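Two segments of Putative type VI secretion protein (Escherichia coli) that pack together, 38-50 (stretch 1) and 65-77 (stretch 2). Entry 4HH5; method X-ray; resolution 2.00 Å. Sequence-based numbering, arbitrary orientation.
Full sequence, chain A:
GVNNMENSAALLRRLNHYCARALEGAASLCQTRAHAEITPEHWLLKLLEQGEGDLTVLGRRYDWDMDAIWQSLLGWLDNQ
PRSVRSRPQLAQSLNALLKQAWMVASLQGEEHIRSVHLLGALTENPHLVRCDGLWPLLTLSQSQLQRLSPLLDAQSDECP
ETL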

# COMPACT_ATOMS: atom_id res chain seq x y z
N ILE A 38 -9.33 4.52 -7.38
CA ILE A 38 -8.02 4.55 -6.72
C ILE A 38 -7.65 3.08 -6.53
O ILE A 38 -8.32 2.35 -5.79
CB ILE A 38 -8.03 5.35 -5.38
CG1 ILE A 38 -8.61 6.76 -5.57
CG2 ILE A 38 -6.63 5.40 -4.77
CD1 ILE A 38 -9.34 7.33 -4.38
N THR A 39 -6.60 2.63 -7.24
CA THR A 39 -6.16 1.24 -7.21
C THR A 39 -4.95 1.03 -6.28
O THR A 39 -4.27 2.02 -5.95
CB THR A 39 -5.77 0.80 -8.63
OG1 THR A 39 -4.56 1.47 -8.99
CG2 THR A 39 -6.88 1.04 -9.67
N PRO A 40 -4.59 -0.24 -5.90
CA PRO A 40 -3.38 -0.45 -5.09
C PRO A 40 -2.13 0.04 -5.80
O PRO A 40 -1.20 0.45 -5.13
CB PRO A 40 -3.35 -1.97 -4.87
CG PRO A 40 -4.74 -2.43 -5.13
CD PRO A 40 -5.26 -1.53 -6.20
N GLU A 41 -2.11 0.03 -7.16
CA GLU A 41 -0.97 0.53 -7.94
C GLU A 41 -0.78 2.03 -7.71
O GLU A 41 0.36 2.46 -7.55
CB GLU A 41 -1.12 0.22 -9.44
CG GLU A 41 -0.98 -1.25 -9.80
CD GLU A 41 -2.23 -2.10 -9.70
OE1 GLU A 41 -3.26 -1.63 -9.15
OE2 GLU A 41 -2.19 -3.25 -10.18
N HIS A 42 -1.90 2.81 -7.66
CA HIS A 42 -1.85 4.26 -7.38
C HIS A 42 -1.24 4.49 -5.99
O HIS A 42 -0.40 5.38 -5.82
CB HIS A 42 -3.25 4.90 -7.43
CG HIS A 42 -3.83 5.07 -8.80
ND1 HIS A 42 -4.89 4.29 -9.24
CD2 HIS A 42 -3.51 5.96 -9.77
CE1 HIS A 42 -5.16 4.70 -10.47
NE2 HIS A 42 -4.36 5.71 -10.83
N TRP A 43 -1.67 3.68 -5.01
CA TRP A 43 -1.20 3.73 -3.63
C TRP A 43 0.28 3.38 -3.53
O TRP A 43 1.03 4.11 -2.89
CB TRP A 43 -2.04 2.81 -2.75
CG TRP A 43 -2.04 3.15 -1.29
CD1 TRP A 43 -1.43 4.22 -0.68
CD2 TRP A 43 -2.71 2.43 -0.25
NE1 TRP A 43 -1.67 4.19 0.67
CE2 TRP A 43 -2.47 3.11 0.96
CE3 TRP A 43 -3.51 1.28 -0.23
CZ2 TRP A 43 -3.02 2.69 2.17
CZ3 TRP A 43 -4.06 0.87 0.97
CH2 TRP A 43 -3.81 1.57 2.16
N LEU A 44 0.71 2.26 -4.17
CA LEU A 44 2.12 1.82 -4.14
C LEU A 44 3.05 2.87 -4.75
O LEU A 44 4.13 3.11 -4.20
CB LEU A 44 2.32 0.45 -4.82
CG LEU A 44 1.73 -0.76 -4.08
CD1 LEU A 44 1.54 -1.93 -5.03
CD2 LEU A 44 2.58 -1.18 -2.89
N LEU A 45 2.62 3.52 -5.84
CA LEU A 45 3.38 4.57 -6.50
C LEU A 45 3.67 5.69 -5.49
O LEU A 45 4.81 6.10 -5.34
CB LEU A 45 2.58 5.12 -7.70
CG LEU A 45 3.25 6.16 -8.60
CD1 LEU A 45 2.89 5.93 -10.03
CD2 LEU A 45 2.81 7.57 -8.23
N LYS A 46 2.62 6.16 -4.78
CA LYS A 46 2.74 7.23 -3.79
C LYS A 46 3.49 6.81 -2.55
O LYS A 46 4.21 7.64 -2.00
CB LYS A 46 1.38 7.86 -3.47
CG LYS A 46 0.86 8.72 -4.62
CD LYS A 46 1.58 10.07 -4.67
CE LYS A 46 1.39 10.77 -6.00
NZ LYS A 46 2.20 12.01 -6.07
N LEU A 47 3.39 5.53 -2.15
CA LEU A 47 4.17 5.02 -1.02
C LEU A 47 5.67 5.09 -1.36
O LEU A 47 6.45 5.63 -0.59
CB LEU A 47 3.75 3.59 -0.63
CG LEU A 47 2.43 3.44 0.15
CD1 LEU A 47 1.93 2.00 0.06
CD2 LEU A 47 2.61 3.83 1.62
N LEU A 48 6.04 4.57 -2.55
CA LEU A 48 7.43 4.59 -3.02
C LEU A 48 7.92 6.00 -3.28
O LEU A 48 9.10 6.28 -3.08
CB LEU A 48 7.61 3.71 -4.28
CG LEU A 48 7.34 2.21 -4.14
CD1 LEU A 48 7.44 1.53 -5.47
CD2 LEU A 48 8.29 1.54 -3.13
N GLU A 49 7.00 6.92 -3.67
CA GLU A 49 7.34 8.33 -3.87
C GLU A 49 7.77 9.01 -2.57
O GLU A 49 8.66 9.87 -2.58
CB GLU A 49 6.20 9.08 -4.53
CG GLU A 49 6.65 10.43 -5.04
CD GLU A 49 5.75 11.06 -6.07
OE1 GLU A 49 4.70 10.47 -6.40
OE2 GLU A 49 6.12 12.15 -6.58
N GLN A 50 7.16 8.62 -1.45
CA GLN A 50 7.52 9.14 -0.12
C GLN A 50 8.90 8.58 0.24
O GLN A 50 9.71 9.28 0.83
CB GLN A 50 6.44 8.80 0.92
CG GLN A 50 5.14 9.55 0.64
CD GLN A 50 3.98 9.29 1.57
OE1 GLN A 50 2.94 9.93 1.45
NE2 GLN A 50 4.10 8.36 2.51
N ASP A 65 15.56 -3.86 -7.62
CA ASP A 65 15.82 -2.81 -8.60
C ASP A 65 14.59 -1.89 -8.48
O ASP A 65 13.55 -2.16 -9.08
CB ASP A 65 15.99 -3.39 -10.02
CG ASP A 65 16.20 -2.36 -11.12
OD1 ASP A 65 16.12 -1.14 -10.82
OD2 ASP A 65 16.39 -2.76 -12.27
N MET A 66 14.70 -0.85 -7.63
CA MET A 66 13.61 0.10 -7.36
C MET A 66 13.22 0.91 -8.58
O MET A 66 12.04 1.26 -8.71
CB MET A 66 13.96 1.05 -6.19
CG MET A 66 14.31 0.34 -4.89
SD MET A 66 12.99 -0.74 -4.26
CE MET A 66 11.96 0.46 -3.45
N ASP A 67 14.19 1.21 -9.46
CA ASP A 67 13.96 1.96 -10.70
C ASP A 67 13.00 1.21 -11.61
O ASP A 67 12.09 1.82 -12.14
CB ASP A 67 15.28 2.26 -11.44
CG ASP A 67 16.07 3.44 -10.88
OD1 ASP A 67 15.85 3.80 -9.70
OD2 ASP A 67 16.92 3.99 -11.63
N ALA A 68 13.20 -0.13 -11.77
CA ALA A 68 12.34 -0.97 -12.60
C ALA A 68 10.92 -1.05 -12.02
O ALA A 68 9.96 -1.04 -12.78
CB ALA A 68 12.94 -2.36 -12.75
N ILE A 69 10.78 -1.06 -10.67
CA ILE A 69 9.46 -1.07 -10.02
C ILE A 69 8.74 0.24 -10.32
O ILE A 69 7.57 0.21 -10.68
CB ILE A 69 9.54 -1.36 -8.50
CG1 ILE A 69 10.23 -2.72 -8.20
CG2 ILE A 69 8.14 -1.30 -7.86
CD1 ILE A 69 10.63 -2.95 -6.74
N TRP A 70 9.45 1.38 -10.15
CA TRP A 70 8.91 2.72 -10.40
C TRP A 70 8.46 2.84 -11.86
O TRP A 70 7.35 3.31 -12.10
CB TRP A 70 9.96 3.80 -10.07
CG TRP A 70 9.48 5.19 -10.38
CD1 TRP A 70 9.80 5.96 -11.46
CD2 TRP A 70 8.50 5.94 -9.65
NE1 TRP A 70 9.12 7.15 -11.42
CE2 TRP A 70 8.30 7.16 -10.32
CE3 TRP A 70 7.77 5.69 -8.47
CZ2 TRP A 70 7.41 8.13 -9.87
CZ3 TRP A 70 6.91 6.67 -8.00
CH2 TRP A 70 6.73 7.87 -8.70
N GLN A 71 9.30 2.42 -12.82
CA GLN A 71 9.00 2.47 -14.26
C GLN A 71 7.78 1.62 -14.63
O GLN A 71 6.98 2.04 -15.46
CB GLN A 71 10.22 2.07 -15.10
CG GLN A 71 11.32 3.14 -15.16
CD GLN A 71 10.90 4.44 -15.82
OE1 GLN A 71 10.20 4.46 -16.84
NE2 GLN A 71 11.33 5.55 -15.25
N SER A 72 7.63 0.44 -13.99
CA SER A 72 6.50 -0.46 -14.22
C SER A 72 5.20 0.19 -13.76
O SER A 72 4.19 0.09 -14.45
CB SER A 72 6.72 -1.78 -13.47
OG SER A 72 7.90 -2.40 -13.94
N LEU A 73 5.25 0.90 -12.61
CA LEU A 73 4.10 1.62 -12.06
C LEU A 73 3.73 2.80 -12.93
O LEU A 73 2.53 3.03 -13.14
CB LEU A 73 4.33 2.04 -10.59
CG LEU A 73 4.26 0.92 -9.55
CD1 LEU A 73 4.82 1.38 -8.22
CD2 LEU A 73 2.82 0.41 -9.35
N LEU A 74 4.74 3.50 -13.51
CA LEU A 74 4.51 4.62 -14.44
C LEU A 74 3.84 4.11 -15.71
O LEU A 74 2.93 4.77 -16.23
CB LEU A 74 5.81 5.31 -14.84
CG LEU A 74 6.43 6.31 -13.89
CD1 LEU A 74 7.58 7.00 -14.57
CD2 LEU A 74 5.42 7.36 -13.45
N GLY A 75 4.32 2.97 -16.21
CA GLY A 75 3.81 2.30 -17.40
C GLY A 75 2.37 1.89 -17.20
O GLY A 75 1.53 2.13 -18.07
N TRP A 76 2.07 1.31 -16.03
CA TRP A 76 0.73 0.90 -15.63
C TRP A 76 -0.17 2.14 -15.55
O TRP A 76 -1.30 2.08 -16.03
CB TRP A 76 0.77 0.16 -14.28
CG TRP A 76 -0.59 -0.26 -13.79
CD1 TRP A 76 -1.19 -1.47 -13.99
CD2 TRP A 76 -1.53 0.55 -13.08
NE1 TRP A 76 -2.44 -1.47 -13.42
CE2 TRP A 76 -2.68 -0.23 -12.87
CE3 TRP A 76 -1.51 1.88 -12.60
CZ2 TRP A 76 -3.80 0.25 -12.19
CZ3 TRP A 76 -2.64 2.37 -11.96
CH2 TRP A 76 -3.76 1.56 -11.76
N LEU A 77 0.33 3.24 -14.96
CA LEU A 77 -0.39 4.51 -14.79
C LEU A 77 -0.80 5.11 -16.15
O LEU A 77 -1.96 5.50 -16.33
CB LEU A 77 0.49 5.51 -14.01
CG LEU A 77 -0.16 6.81 -13.54
CD1 LEU A 77 -1.08 6.57 -12.34
CD2 LEU A 77 0.89 7.84 -13.18

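The two stretches are mostly helical, residues 40-50 in the first and 66-77 in the second. Their axes come within 10.1 Å and their N-to-C directions make an angle of 140°, so the helices run roughly antiparallel but markedly splayed. The register agrees: Leu-45 CA lies 6.3 Å from Leu-73 CA, and His-42 CA 7.6 Å from Leu-77 CA, so the start of the first helix meets the later turns of the second. Together the two sides bury 666 Å².

No hydrogen bond crosses between the stretches; polar bonds serve each helix internally. At the first N-terminus, Thr-39 OG1 caps the helix by accepting from His-42 N at 3.3 Å, while Thr-39 N donates to His-42 ND1 at 3.1 Å with a nearly straight angle of 168°. The cap distance carries some uncertainty, because Thr-39 OG1 is modelled too close to Trp-76 CH2, at 2.9 Å, a clash rather than an attractive contact. Asp-65 caps the second helix through OD1, which accepts from Ala-68 N at 3.2 Å. A salt bridge from Lys-46 NZ to Glu-49 OE1, 3.0 Å long, joins side chains three residues apart on the first helix.

Across the interface, packing is chiefly apolar. The side chain of Leu-73 is a knob in a hole formed by Glu-41, Leu-44, Leu-45 and Leu-48, a set spanning two turns of the facing helix. Its CD1 is 3.8 Å from Leu-48 CD1 and 4.3 Å from Leu-44 CB, while its CD2 is 3.9 Å from Glu-41 CB. Leu-48 extends the apolar surface toward the start of the second helix: its CD1 lies 3.8 Å from Ile-69 CG2 and its CD2 3.8 Å from Met-66 CE. Leu-45 reaches across about two turns of the second helix, with its CG 3.7 Å from Trp-70 CZ3 and its CD1 4.2 Å from Leu-77 CD2.

The aromatic contacts differ in geometry. Trp-76 directs its edge at the face of His-42; the His-42 ring and the Trp-76 six-membered ring have centroids 5.1 Å apart and planes at 83°, nearly perpendicular. That same six-membered ring receives a CH-pi contact from Glu-41, whose CB sits 3.5 Å from the centroid and only 6° off the ring normal. The aliphatic base of an acidic side chain thus packs on the indole, while Glu-41 OE2 is hydrogen-bonded elsewhere in the structure. Trp-70 instead presents its edge to backbone oxygen: Leu-45 O lies near the ring plane, 3.4 Å from Trp-70 CZ3.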